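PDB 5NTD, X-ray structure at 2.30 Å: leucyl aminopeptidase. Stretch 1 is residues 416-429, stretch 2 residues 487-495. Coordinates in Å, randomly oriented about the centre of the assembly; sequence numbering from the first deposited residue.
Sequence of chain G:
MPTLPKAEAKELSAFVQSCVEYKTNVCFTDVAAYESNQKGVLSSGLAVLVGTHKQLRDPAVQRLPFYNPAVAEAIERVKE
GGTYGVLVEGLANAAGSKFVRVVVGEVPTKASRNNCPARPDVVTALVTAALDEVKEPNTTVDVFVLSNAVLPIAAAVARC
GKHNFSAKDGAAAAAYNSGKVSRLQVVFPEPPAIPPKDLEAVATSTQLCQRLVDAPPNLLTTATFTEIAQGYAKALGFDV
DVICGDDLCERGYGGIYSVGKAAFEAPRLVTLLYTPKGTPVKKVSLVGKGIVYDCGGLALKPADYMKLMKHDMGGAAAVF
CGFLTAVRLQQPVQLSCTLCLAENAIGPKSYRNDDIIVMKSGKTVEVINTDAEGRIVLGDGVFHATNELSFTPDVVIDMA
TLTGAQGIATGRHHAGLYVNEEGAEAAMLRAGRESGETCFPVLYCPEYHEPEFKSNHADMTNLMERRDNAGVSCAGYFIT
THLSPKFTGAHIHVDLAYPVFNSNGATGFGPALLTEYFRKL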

# COMPACT_ATOMS: atom_id res chain seq x y z
N GLY G 416 -17.75 -12.52 20.05
CA GLY G 416 -16.87 -12.22 21.19
C GLY G 416 -17.65 -11.58 22.33
O GLY G 416 -18.42 -10.67 22.11
N LEU G 417 -17.38 -12.05 23.53
CA LEU G 417 -17.98 -11.48 24.74
C LEU G 417 -17.00 -10.72 25.63
O LEU G 417 -16.03 -11.28 26.12
CB LEU G 417 -18.64 -12.57 25.59
CG LEU G 417 -19.70 -13.44 24.91
CD1 LEU G 417 -20.28 -14.42 25.92
CD2 LEU G 417 -20.80 -12.59 24.29
N TYR G 418 -17.34 -9.46 25.90
CA TYR G 418 -16.62 -8.65 26.88
C TYR G 418 -17.61 -8.36 28.01
O TYR G 418 -18.59 -7.63 27.80
CB TYR G 418 -16.12 -7.36 26.23
CG TYR G 418 -15.43 -6.38 27.13
CD1 TYR G 418 -14.04 -6.49 27.38
CD2 TYR G 418 -16.11 -5.29 27.70
CE1 TYR G 418 -13.39 -5.59 28.21
CE2 TYR G 418 -15.46 -4.39 28.54
CZ TYR G 418 -14.11 -4.53 28.77
OH TYR G 418 -13.45 -3.63 29.59
N VAL G 419 -17.36 -8.92 29.17
CA VAL G 419 -18.35 -8.96 30.22
C VAL G 419 -17.75 -8.61 31.59
O VAL G 419 -16.73 -9.15 31.97
CB VAL G 419 -18.99 -10.36 30.32
CG1 VAL G 419 -20.28 -10.32 31.15
CG2 VAL G 419 -19.32 -10.89 28.93
N ASN G 420 -18.43 -7.74 32.31
CA ASN G 420 -17.90 -7.28 33.62
C ASN G 420 -18.10 -8.24 34.80
O ASN G 420 -17.55 -8.03 35.85
CB ASN G 420 -18.44 -5.91 33.99
CG ASN G 420 -19.89 -5.95 34.34
OD1 ASN G 420 -20.60 -6.91 34.03
ND2 ASN G 420 -20.36 -4.91 34.96
N GLU G 421 -18.85 -9.30 34.60
CA GLU G 421 -19.13 -10.32 35.67
C GLU G 421 -19.02 -11.72 35.12
O GLU G 421 -19.54 -11.98 34.06
CB GLU G 421 -20.51 -10.14 36.23
CG GLU G 421 -20.67 -8.85 37.00
CD GLU G 421 -22.02 -8.68 37.65
OE1 GLU G 421 -22.89 -9.59 37.50
OE2 GLU G 421 -22.21 -7.63 38.33
N GLU G 422 -18.32 -12.58 35.82
CA GLU G 422 -18.10 -13.98 35.40
C GLU G 422 -19.45 -14.72 35.21
O GLU G 422 -19.64 -15.45 34.25
CB GLU G 422 -17.17 -14.72 36.40
CG GLU G 422 -16.32 -15.91 35.91
CD GLU G 422 -17.12 -17.18 35.64
OE1 GLU G 422 -18.30 -17.31 35.97
OE2 GLU G 422 -16.57 -18.11 35.06
N GLY G 423 -20.40 -14.47 36.10
CA GLY G 423 -21.71 -15.16 36.10
C GLY G 423 -22.54 -14.90 34.84
O GLY G 423 -23.03 -15.83 34.18
N ALA G 424 -22.65 -13.64 34.51
CA ALA G 424 -23.37 -13.22 33.28
C ALA G 424 -22.68 -13.75 32.01
O ALA G 424 -23.32 -14.22 31.07
CB ALA G 424 -23.47 -11.71 33.20
N GLU G 425 -21.36 -13.72 32.04
CA GLU G 425 -20.56 -14.27 30.92
C GLU G 425 -20.85 -15.77 30.70
O GLU G 425 -21.15 -16.22 29.59
CB GLU G 425 -19.08 -14.06 31.16
CG GLU G 425 -18.21 -14.53 30.01
CD GLU G 425 -16.75 -14.32 30.32
OE1 GLU G 425 -16.28 -13.20 30.16
OE2 GLU G 425 -16.07 -15.29 30.69
N ALA G 426 -20.80 -16.52 31.79
CA ALA G 426 -21.04 -17.99 31.74
C ALA G 426 -22.44 -18.31 31.26
O ALA G 426 -22.66 -19.23 30.50
CB ALA G 426 -20.80 -18.62 33.11
N ALA G 427 -23.38 -17.49 31.68
CA ALA G 427 -24.78 -17.66 31.26
C ALA G 427 -24.97 -17.40 29.77
O ALA G 427 -25.66 -18.14 29.09
CB ALA G 427 -25.69 -16.73 32.07
N MET G 428 -24.36 -16.33 29.27
CA MET G 428 -24.43 -16.04 27.81
C MET G 428 -23.71 -17.10 26.98
O MET G 428 -24.21 -17.54 25.95
CB MET G 428 -23.89 -14.67 27.50
CG MET G 428 -24.14 -14.22 26.07
SD MET G 428 -25.88 -14.16 25.60
CE MET G 428 -26.42 -12.69 26.44
N LEU G 429 -22.59 -17.56 27.48
CA LEU G 429 -21.90 -18.71 26.83
C LEU G 429 -22.76 -20.00 26.74
O LEU G 429 -22.79 -20.68 25.72
CB LEU G 429 -20.59 -19.06 27.51
CG LEU G 429 -19.48 -18.03 27.32
CD1 LEU G 429 -18.33 -18.32 28.27
CD2 LEU G 429 -18.99 -17.98 25.88
N PHE G 487 -26.07 2.70 37.35
CA PHE G 487 -26.07 1.28 36.98
C PHE G 487 -24.96 0.56 37.71
O PHE G 487 -23.82 0.98 37.67
CB PHE G 487 -25.96 1.11 35.48
CG PHE G 487 -25.83 -0.31 35.03
CD1 PHE G 487 -26.93 -1.13 34.97
CD2 PHE G 487 -24.60 -0.81 34.66
CE1 PHE G 487 -26.81 -2.44 34.54
CE2 PHE G 487 -24.46 -2.11 34.23
CZ PHE G 487 -25.56 -2.93 34.17
N THR G 488 -25.32 -0.53 38.37
CA THR G 488 -24.36 -1.36 39.11
C THR G 488 -24.47 -2.86 38.77
O THR G 488 -23.97 -3.72 39.49
CB THR G 488 -24.57 -1.20 40.62
OG1 THR G 488 -25.88 -1.68 40.93
CG2 THR G 488 -24.43 0.25 41.06
N GLY G 489 -25.12 -3.16 37.66
CA GLY G 489 -25.40 -4.56 37.28
C GLY G 489 -24.41 -5.15 36.32
O GLY G 489 -23.29 -4.66 36.15
N ALA G 490 -24.85 -6.17 35.62
CA ALA G 490 -24.00 -6.91 34.69
C ALA G 490 -24.08 -6.27 33.32
O ALA G 490 -25.14 -5.93 32.83
CB ALA G 490 -24.41 -8.37 34.63
N HIS G 491 -22.93 -6.14 32.69
CA HIS G 491 -22.87 -5.61 31.32
C HIS G 491 -22.22 -6.63 30.38
O HIS G 491 -21.10 -7.05 30.61
CB HIS G 491 -22.09 -4.31 31.26
CG HIS G 491 -21.87 -3.83 29.86
ND1 HIS G 491 -20.65 -3.44 29.40
CD2 HIS G 491 -22.73 -3.71 28.82
CE1 HIS G 491 -20.75 -3.11 28.12
NE2 HIS G 491 -22.00 -3.27 27.75
N ILE G 492 -22.97 -7.02 29.37
CA ILE G 492 -22.53 -7.98 28.39
C ILE G 492 -22.40 -7.30 27.03
O ILE G 492 -23.39 -6.89 26.45
CB ILE G 492 -23.52 -9.14 28.23
CG1 ILE G 492 -23.75 -9.86 29.58
CG2 ILE G 492 -22.98 -10.15 27.20
CD1 ILE G 492 -24.91 -10.83 29.57
N HIS G 493 -21.16 -7.19 26.56
CA HIS G 493 -20.89 -6.65 25.24
C HIS G 493 -20.65 -7.80 24.28
O HIS G 493 -19.77 -8.62 24.49
CB HIS G 493 -19.70 -5.71 25.28
CG HIS G 493 -19.15 -5.37 23.92
ND1 HIS G 493 -19.89 -4.73 22.96
CD2 HIS G 493 -17.96 -5.64 23.35
CE1 HIS G 493 -19.19 -4.61 21.86
NE2 HIS G 493 -18.00 -5.14 22.08
N VAL G 494 -21.45 -7.86 23.26
CA VAL G 494 -21.41 -8.92 22.23
C VAL G 494 -20.93 -8.34 20.88
O VAL G 494 -21.61 -7.55 20.24
CB VAL G 494 -22.77 -9.59 22.00
CG1 VAL G 494 -22.64 -10.80 21.09
CG2 VAL G 494 -23.36 -10.01 23.32
N ASP G 495 -19.72 -8.73 20.50
CA ASP G 495 -19.13 -8.29 19.23
C ASP G 495 -19.42 -9.41 18.26
O ASP G 495 -18.84 -10.49 18.33
CB ASP G 495 -17.63 -8.03 19.36
CG ASP G 495 -17.06 -7.28 18.15
OD1 ASP G 495 -17.65 -7.36 17.05
OD2 ASP G 495 -16.00 -6.63 18.30

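Where strand 416-419 ends, the side chain of Asn 420 carries on the work of a backbone. Its amide offers an N-H and a C=O, as a peptide group does: His 491 N donates to Asn 420 OD1 (2.8 Å, nearly linear), and Asn 420 ND2 donates to Gly 489 O (3.2 Å). Its own backbone still takes part, Asn 420 N reaching His 491 O at 3.2 Å.

Before this point the pairing is regular and antiparallel. Gly 416 N donates to Asp 495 O (2.9 Å) and Asp 495 N to Gly 416 O (2.8 Å); Tyr 418 N donates to His 493 O and His 493 N to Tyr 418 O, both at 2.9 Å. The non-hydrogen-bonded pairs alternate with these: Leu 417 with Val 494 between them, Val 419 with Ile 492 just beyond Tyr 418. Their branched apolar side chains share one face of the sheet. Leu 417 CD2 meets Val 494 CG2 at 3.8 Å, and Val 419 CG1 meets Ile 492 CG1 at the same distance. On the other face, Tyr 418 CB lies 3.8 Å from His 493 CD2, at the edge of the imidazole.

Glu 421 occupies the N-cap position, right before the helix that then crosses the strand at 44°. Small Ala 424 permits close approach, its CB 3.8 Å from Ala 490 CB, while Met 428, its side chain bent at chi2 and chi3, brings CE to within 3.9 Å of Ile 492 CD1.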